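Local coordinates for mandelate racemase/muconate lactonizing enzyme (Polaromonas sp., PDB 2OG9), which probably catalyses the racemisation of mandelate or a related enolase-superfamily reaction that begins by abstracting a proton next to a carboxylate, at residues Q76-H79 and A80-I83; K97-D100 and K101-A105; R220-A223 and Q224-R228. All blocks are in the same frame, centred on the assembly; numbering follows the deposited sequence.

Overall arrangement
Interactions 1, 2 and 3 follow one another along the chain, each within a single helix. Interaction 1 (helix 73-83) and interaction 2 (helix 95-104) belong to the N-terminal family region; their centres are about 13 Å apart, and they touch where Ile83 O meets Leu102 CD2 at 3.6 Å. Both also pack on helix 114-133 and reach the second subunit. Interaction 3 lies on helix 220-230 of the C-terminal TIM-barrel region, its centre about 42 Å from that of interaction 1 and about 43 Å from that of interaction 2. Two contacts thus lie in the N-terminal domain and one in the barrel, and each takes part in contacts between subunits of the eight-chain assembly.

Interaction 1: Q76-H79 and A80-I83; sequences QFAH and AREI
His79 and Ile83, one helical turn apart, meet through the imidazole and the branched end of the isoleucine. From CB the histidine runs to its ring with CG anti to the backbone N (chi1 -164°), a torsion that carries the ring along the helix toward Ile83. His79 CD2 is 3.9 Å from Ile83 CD1, and His79 NE2 is 3.7 Å from Ile83 CG2. That CG2 methyl stands over one ring face, displaced toward the rim, 4.0 Å from the centroid of the His79 ring and 25° off the ring normal, which defines a CH-pi contact. At the other ring nitrogen, His79 ND1 is hydrogen-bonded to a water 2.8 Å away, and the same water donates to Glu82 OE1. His79 ND1 and Glu82 OE1 are 4.2 Å apart, and the water spans that gap. An alanine in place of His79 would probably leave the Ile83 methyl without its aromatic face and the water without its nitrogen partner.

A second pair lies one turn apart at Phe77 and Arg81, where Arg81 NH1 comes 3.5 Å from Phe77 CE2 at the ring edge. Ring and guanidinium planes are 73° apart, and it is a guanidinium face that receives CE2. Arg81 NE donates to another water, which in turn donates to Ala78 O at 2.7 Å; this carbonyl also accepts the amide of Glu82. The chemistry is therefore divided: apolar contact covers one imidazole face, while two separate waters serve the polar atoms, one joining Arg81 to Ala78 O and the other joining His79 to Glu82, whose OE1 is also bound by Gly72 N of the second subunit.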
loop_
_atom_site.group_PDB
_atom_site.type_symbol
_atom_site.label_atom_id
_atom_site.label_comp_id
_atom_site.label_asym_id
_atom_site.label_seq_id
_atom_site.Cartn_x
_atom_site.Cartn_y
_atom_site.Cartn_z
ATOM N N GLN A 76 11.366 -20.396 -34.928
ATOM C CA GLN A 76 11.143 -19.032 -35.392
ATOM C C GLN A 76 10.880 -19.008 -36.888
ATOM O O GLN A 76 9.968 -18.331 -37.356
ATOM C CB GLN A 76 12.356 -18.142 -35.097
ATOM C CG GLN A 76 12.603 -17.826 -33.628
ATOM C CD GLN A 76 13.700 -16.781 -33.454
ATOM O OE1 GLN A 76 14.389 -16.434 -34.412
ATOM N NE2 GLN A 76 13.865 -16.281 -32.236
ATOM N N PHE A 77 11.685 -19.744 -37.646
ATOM C CA PHE A 77 11.519 -19.773 -39.091
ATOM C C PHE A 77 10.170 -20.349 -39.483
ATOM O O PHE A 77 9.454 -19.766 -40.291
ATOM C CB PHE A 77 12.615 -20.609 -39.760
ATOM C CG PHE A 77 12.417 -20.766 -41.248
ATOM C CD1 PHE A 77 12.739 -19.729 -42.119
ATOM C CD2 PHE A 77 11.844 -21.927 -41.770
ATOM C CE1 PHE A 77 12.492 -19.838 -43.486
ATOM C CE2 PHE A 77 11.592 -22.045 -43.141
ATOM C CZ PHE A 77 11.917 -20.998 -43.998
ATOM N N ALA A 78 9.837 -21.502 -38.911
ATOM C CA ALA A 78 8.581 -22.178 -39.206
ATOM C C ALA A 78 7.390 -21.266 -38.966
ATOM O O ALA A 78 6.474 -21.212 -39.782
ATOM C CB ALA A 78 8.453 -23.442 -38.361
ATOM N N HIS A 79 7.398 -20.545 -37.849
ATOM C CA HIS A 79 6.288 -19.645 -37.551
ATOM C C HIS A 79 6.282 -18.457 -38.514
ATOM O O HIS A 79 5.230 -18.067 -39.030
ATOM C CB HIS A 79 6.365 -19.142 -36.106
ATOM C CG HIS A 79 5.082 -18.542 -35.620
ATOM N ND1 HIS A 79 3.954 -19.298 -35.382
ATOM C CD2 HIS A 79 4.735 -17.257 -35.371
ATOM C CE1 HIS A 79 2.966 -18.504 -35.006
ATOM N NE2 HIS A 79 3.413 -17.260 -34.992
ATOM N N ALA A 80 7.459 -17.886 -38.759
ATOM C CA ALA A 80 7.577 -16.754 -39.672
ATOM C C ALA A 80 7.001 -17.130 -41.038
ATOM O O ALA A 80 6.284 -16.347 -41.658
ATOM C CB ALA A 80 9.045 -16.345 -39.817
ATOM N N ARG A 81 7.316 -18.337 -41.500
ATOM C CA ARG A 81 6.831 -18.813 -42.795
ATOM C C ARG A 81 5.317 -18.943 -42.801
ATOM O O ARG A 81 4.658 -18.596 -43.778
ATOM C CB ARG A 81 7.470 -20.168 -43.128
ATOM C CG ARG A 81 7.018 -20.789 -44.448
ATOM C CD ARG A 81 7.805 -22.065 -44.738
ATOM N NE ARG A 81 7.647 -23.046 -43.670
ATOM C CZ ARG A 81 8.402 -24.132 -43.523
ATOM N NH1 ARG A 81 9.381 -24.389 -44.381
ATOM N NH2 ARG A 81 8.185 -24.959 -42.506
ATOM N N GLU A 82 4.761 -19.436 -41.702
ATOM C CA GLU A 82 3.317 -19.612 -41.623
ATOM C C GLU A 82 2.525 -18.311 -41.574
ATOM O O GLU A 82 1.434 -18.236 -42.130
ATOM C CB GLU A 82 2.962 -20.482 -40.417
ATOM C CG GLU A 82 1.474 -20.739 -40.264
ATOM C CD GLU A 82 1.165 -21.702 -39.134
ATOM O OE1 GLU A 82 1.879 -21.666 -38.112
ATOM O OE2 GLU A 82 0.202 -22.489 -39.261
ATOM N N ILE A 83 3.064 -17.277 -40.932
ATOM C CA ILE A 83 2.328 -16.018 -40.839
ATOM C C ILE A 83 2.690 -14.974 -41.895
ATOM O O ILE A 83 1.953 -14.010 -42.087
ATOM C CB ILE A 83 2.469 -15.382 -39.425
ATOM C CG1 ILE A 83 3.903 -14.908 -39.181
ATOM C CG2 ILE A 83 2.081 -16.409 -38.360
ATOM C CD1 ILE A 83 4.097 -14.254 -37.809
HETATM O O HOH W 1 5.793 -23.158 -41.575
HETATM O O HOH W 2 3.979 -21.887 -36.516
#

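Interaction 2: K97-D100 and K101-A105; sequences KLWD and KLCWA
Lys97 O accepts the amide of Lys101 to begin four successive i to i+4 hydrogen bonds, continued by Leu98 to Leu102, Trp99 to Cys103 and Asp100 to Trp104. The bond from Trp104 N to Asp100 O measures 2.8 Å. That from Cys103 N to Trp99 O measures 3.0 Å, and the others fall within this range, the spacing of a regular alpha-helix.

The side-chain contact that stands out joins Trp99 and Cys103. Both project anti to their own backbone nitrogens (chi1 -166° for the tryptophan), which brings the benzo part of the indole alongside the thiol one turn later. Cys103 SG lies 4.0 Å from Trp99 CZ3 and 4.9 Å from the centroid of the six-membered ring. At 46° off the ring normal, this is an oblique sulfur-aromatic contact. Trp104, with CG beside its backbone N, brings CD1 to 2.9 Å from Asp100 O, the carbonyl already holding the Trp104 amide, while the rest of the indole extends away from the helix and packs on Gln216 of the second subunit. Leu102 CG similarly leans on Leu98 O at 3.4 Å.

The polar atoms find partners beyond the two segments: Lys97 NZ forms a salt bridge with Asp94, and Lys101 NZ one with Glu90 besides a hydrogen bond to Ala86 O. Trp99 NE1 donates to Gly293 O, which ties the helix to the C-terminal family region. Within the N-terminal domain, helix 95-104 lies against helix 114-133, Trp99 packing on Thr116 and Ile119 and Leu102 on Ile119.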
loop_
_atom_site.group_PDB
_atom_site.type_symbol
_atom_site.label_atom_id
_atom_site.label_comp_id
_atom_site.label_asym_id
_atom_site.label_seq_id
_atom_site.Cartn_x
_atom_site.Cartn_y
_atom_site.Cartn_z
ATOM N N LYS A 97 0.105 -1.749 -35.940
ATOM C CA LYS A 97 -1.113 -2.433 -36.366
ATOM C C LYS A 97 -0.797 -3.829 -36.912
ATOM O O LYS A 97 -1.477 -4.802 -36.574
ATOM C CB LYS A 97 -1.824 -1.606 -37.445
ATOM C CG LYS A 97 -3.180 -2.170 -37.863
ATOM C CD LYS A 97 -3.803 -1.386 -39.020
ATOM C CE LYS A 97 -3.088 -1.671 -40.332
ATOM N NZ LYS A 97 -3.714 -0.964 -41.494
ATOM N N LEU A 98 0.230 -3.918 -37.756
ATOM C CA LEU A 98 0.645 -5.185 -38.347
ATOM C C LEU A 98 1.283 -6.108 -37.317
ATOM O O LEU A 98 1.191 -7.329 -37.436
ATOM C CB LEU A 98 1.617 -4.943 -39.506
ATOM C CG LEU A 98 0.973 -4.313 -40.748
ATOM C CD1 LEU A 98 2.024 -4.060 -41.822
ATOM C CD2 LEU A 98 -0.110 -5.242 -41.276
ATOM N N TRP A 99 1.952 -5.533 -36.322
ATOM C CA TRP A 99 2.555 -6.347 -35.264
ATOM C C TRP A 99 1.379 -7.086 -34.596
ATOM O O TRP A 99 1.429 -8.303 -34.376
ATOM C CB TRP A 99 3.256 -5.460 -34.227
ATOM C CG TRP A 99 4.180 -6.220 -33.296
ATOM C CD1 TRP A 99 5.521 -6.422 -33.457
ATOM C CD2 TRP A 99 3.816 -6.900 -32.083
ATOM N NE1 TRP A 99 6.014 -7.184 -32.421
ATOM C CE2 TRP A 99 4.990 -7.492 -31.566
ATOM C CE3 TRP A 99 2.610 -7.069 -31.387
ATOM C CZ2 TRP A 99 4.996 -8.239 -30.382
ATOM C CZ3 TRP A 99 2.616 -7.810 -30.210
ATOM C CH2 TRP A 99 3.804 -8.387 -29.721
ATOM N N ASP A 100 0.317 -6.339 -34.295
ATOM C CA ASP A 100 -0.882 -6.905 -33.665
ATOM C C ASP A 100 -1.585 -7.923 -34.563
ATOM O O ASP A 100 -2.049 -8.961 -34.088
ATOM C CB ASP A 100 -1.889 -5.803 -33.295
ATOM C CG ASP A 100 -1.401 -4.911 -32.163
ATOM O OD1 ASP A 100 -0.437 -5.289 -31.461
ATOM O OD2 ASP A 100 -2.000 -3.833 -31.963
ATOM N N LYS A 101 -1.676 -7.629 -35.859
ATOM C CA LYS A 101 -2.327 -8.554 -36.781
ATOM C C LYS A 101 -1.587 -9.891 -36.821
ATOM O O LYS A 101 -2.210 -10.954 -36.785
ATOM C CB LYS A 101 -2.393 -7.963 -38.200
ATOM C CG LYS A 101 -3.073 -8.893 -39.200
ATOM C CD LYS A 101 -2.974 -8.392 -40.643
ATOM C CE LYS A 101 -3.615 -9.399 -41.605
ATOM N NZ LYS A 101 -3.524 -9.003 -43.043
ATOM N N LEU A 102 -0.259 -9.849 -36.889
ATOM C CA LEU A 102 0.516 -11.086 -36.932
ATOM C C LEU A 102 0.431 -11.837 -35.610
ATOM O O LEU A 102 0.448 -13.073 -35.583
ATOM C CB LEU A 102 1.979 -10.795 -37.273
ATOM C CG LEU A 102 2.249 -10.318 -38.705
ATOM C CD1 LEU A 102 3.749 -10.228 -38.930
ATOM C CD2 LEU A 102 1.625 -11.276 -39.706
ATOM N N CYS A 103 0.336 -11.093 -34.513
ATOM C CA CYS A 103 0.233 -11.713 -33.197
ATOM C C CYS A 103 -1.137 -12.395 -33.108
ATOM O O CYS A 103 -1.251 -13.524 -32.622
ATOM C CB CYS A 103 0.379 -10.649 -32.104
ATOM S SG CYS A 103 0.597 -11.307 -30.428
ATOM N N TRP A 104 -2.178 -11.722 -33.590
ATOM C CA TRP A 104 -3.511 -12.315 -33.561
ATOM C C TRP A 104 -3.563 -13.539 -34.474
ATOM O O TRP A 104 -4.250 -14.513 -34.174
ATOM C CB TRP A 104 -4.581 -11.297 -33.985
ATOM C CG TRP A 104 -4.982 -10.347 -32.883
ATOM C CD1 TRP A 104 -4.691 -9.011 -32.796
ATOM C CD2 TRP A 104 -5.747 -10.666 -31.712
ATOM N NE1 TRP A 104 -5.230 -8.481 -31.646
ATOM C CE2 TRP A 104 -5.884 -9.472 -30.963
ATOM C CE3 TRP A 104 -6.334 -11.843 -31.224
ATOM C CZ2 TRP A 104 -6.581 -9.425 -29.747
ATOM C CZ3 TRP A 104 -7.028 -11.794 -30.015
ATOM C CH2 TRP A 104 -7.146 -10.591 -29.293
ATOM N N ALA A 105 -2.828 -13.495 -35.582
ATOM C CA ALA A 105 -2.800 -14.616 -36.511
ATOM C C ALA A 105 -2.280 -15.879 -35.820
ATOM O O ALA A 105 -2.498 -16.991 -36.299
ATOM C CB ALA A 105 -1.928 -14.278 -37.717
#

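Interaction 3: R220-A223 and Q224-R228; sequences RPTA and QRMCR
Gln224 opens the second segment by donating its amide to Arg220 O, and its side chain returns to the same carbonyl through water. The bend at chi2 (72°) brings Gln224 OE1 within 3.0 Å of a water that also donates to Arg220 O at 2.6 Å, so one backbone oxygen receives both an amide and a water. Gln224 NE2 is hydrogen-bonded to Asp258 OD1 of the fourth subunit. The side chain also packs on Phe257, which with Ala254 forms a calcium site; the bound calcium ion is about 5 Å from the Gln224 side chain.

Arg225 donates its amide to Pro221 O, and its bent chain lays Arg225 CD 3.4 Å from Pro221 O; Arg225 NH2 is hydrogen-bonded to Leu235 O of the fourth subunit. Selenomethionine Met226 follows, its N 2.9 Å from Thr222 O in a nearly straight bond of 167°. Met226 CG lies 4.1 Å from Thr222 CG2, the side chains running side by side. Cys227 N bonds to Ala223 O at 2.9 Å.

Helix 220-230 is the crossover of a beta-alpha-beta unit of the TIM-barrel domain, between strands 210-213 and 238-239; Met226 packs on helix 190-204, whereas Ala223 and Gln224 pack on helix 247-256.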
loop_
_atom_site.group_PDB
_atom_site.type_symbol
_atom_site.label_atom_id
_atom_site.label_comp_id
_atom_site.label_asym_id
_atom_site.label_seq_id
_atom_site.Cartn_x
_atom_site.Cartn_y
_atom_site.Cartn_z
ATOM N N ARG A 220 20.487 -15.828 -3.974
ATOM C CA ARG A 220 20.386 -14.593 -3.203
ATOM C C ARG A 220 21.499 -14.385 -2.182
ATOM O O ARG A 220 22.097 -13.315 -2.129
ATOM C CB ARG A 220 19.023 -14.495 -2.524
ATOM C CG ARG A 220 17.901 -14.183 -3.493
ATOM C CD ARG A 220 16.612 -13.959 -2.751
ATOM N NE ARG A 220 15.493 -13.727 -3.652
ATOM C CZ ARG A 220 14.237 -13.605 -3.244
ATOM N NH1 ARG A 220 13.954 -13.689 -1.947
ATOM N NH2 ARG A 220 13.264 -13.423 -4.123
ATOM N N PRO A 221 21.794 -15.402 -1.355
ATOM C CA PRO A 221 22.858 -15.254 -0.357
ATOM C C PRO A 221 24.222 -14.936 -0.985
ATOM O O PRO A 221 24.927 -14.031 -0.540
ATOM C CB PRO A 221 22.854 -16.607 0.351
ATOM C CG PRO A 221 21.416 -16.999 0.300
ATOM C CD PRO A 221 21.045 -16.651 -1.135
ATOM N N THR A 222 24.587 -15.678 -2.024
ATOM C CA THR A 222 25.874 -15.461 -2.677
ATOM C C THR A 222 25.935 -14.088 -3.346
ATOM O O THR A 222 26.928 -13.372 -3.215
ATOM C CB THR A 222 26.164 -16.565 -3.718
ATOM O OG1 THR A 222 26.111 -17.848 -3.078
ATOM C CG2 THR A 222 27.548 -16.383 -4.324
ATOM N N ALA A 223 24.870 -13.713 -4.052
ATOM C CA ALA A 223 24.836 -12.412 -4.717
ATOM C C ALA A 223 25.021 -11.307 -3.688
ATOM O O ALA A 223 25.719 -10.325 -3.932
ATOM C CB ALA A 223 23.508 -12.225 -5.451
ATOM N N GLN A 224 24.388 -11.476 -2.532
ATOM C CA GLN A 224 24.475 -10.497 -1.458
ATOM C C GLN A 224 25.926 -10.271 -1.034
ATOM O O GLN A 224 26.376 -9.133 -0.909
ATOM C CB GLN A 224 23.661 -10.978 -0.255
ATOM C CG GLN A 224 23.450 -9.933 0.828
ATOM C CD GLN A 224 22.480 -8.844 0.404
ATOM O OE1 GLN A 224 21.568 -9.088 -0.383
ATOM N NE2 GLN A 224 22.661 -7.645 0.942
ATOM N N ARG A 225 26.653 -11.363 -0.819
ATOM C CA ARG A 225 28.051 -11.291 -0.396
ATOM C C ARG A 225 28.982 -10.750 -1.482
ATOM O O ARG A 225 29.876 -9.956 -1.194
ATOM C CB ARG A 225 28.542 -12.673 0.064
ATOM C CG ARG A 225 28.343 -12.963 1.555
ATOM C CD ARG A 225 26.880 -12.948 1.969
ATOM N NE ARG A 225 26.728 -13.080 3.418
ATOM C CZ ARG A 225 26.642 -14.238 4.070
ATOM N NH1 ARG A 225 26.680 -15.386 3.407
ATOM N NH2 ARG A 225 26.536 -14.246 5.394
HETATM N N MSE A 226 28.776 -11.176 -2.725
HETATM C CA MSE A 226 29.616 -10.712 -3.828
HETATM C C MSE A 226 29.409 -9.230 -4.129
HETATM O O MSE A 226 30.371 -8.510 -4.400
HETATM C CB MSE A 226 29.354 -11.535 -5.090
HETATM C CG MSE A 226 29.821 -12.977 -4.989
HETATM SE SE MSE A 226 31.712 -13.108 -4.558
HETATM C CE MSE A 226 32.442 -13.001 -6.352
ATOM N N CYS A 227 28.160 -8.771 -4.091
ATOM C CA CYS A 227 27.896 -7.360 -4.347
ATOM C C CYS A 227 28.575 -6.527 -3.266
ATOM O O CYS A 227 29.145 -5.473 -3.546
ATOM C CB CYS A 227 26.389 -7.079 -4.361
ATOM S SG CYS A 227 25.529 -7.693 -5.835
ATOM N N ARG A 228 28.514 -7.013 -2.029
ATOM C CA ARG A 228 29.134 -6.326 -0.900
ATOM C C ARG A 228 30.623 -6.111 -1.169
ATOM O O ARG A 228 31.147 -5.011 -1.004
ATOM C CB ARG A 228 28.959 -7.158 0.376
ATOM C CG ARG A 228 29.566 -6.535 1.631
ATOM C CD ARG A 228 28.893 -5.218 1.983
ATOM N NE ARG A 228 27.487 -5.403 2.334
ATOM C CZ ARG A 228 26.613 -4.409 2.466
ATOM N NH1 ARG A 228 27.002 -3.153 2.274
ATOM N NH2 ARG A 228 25.348 -4.668 2.777
HETATM O O HOH W 3 20.478 -11.300 -2.096
#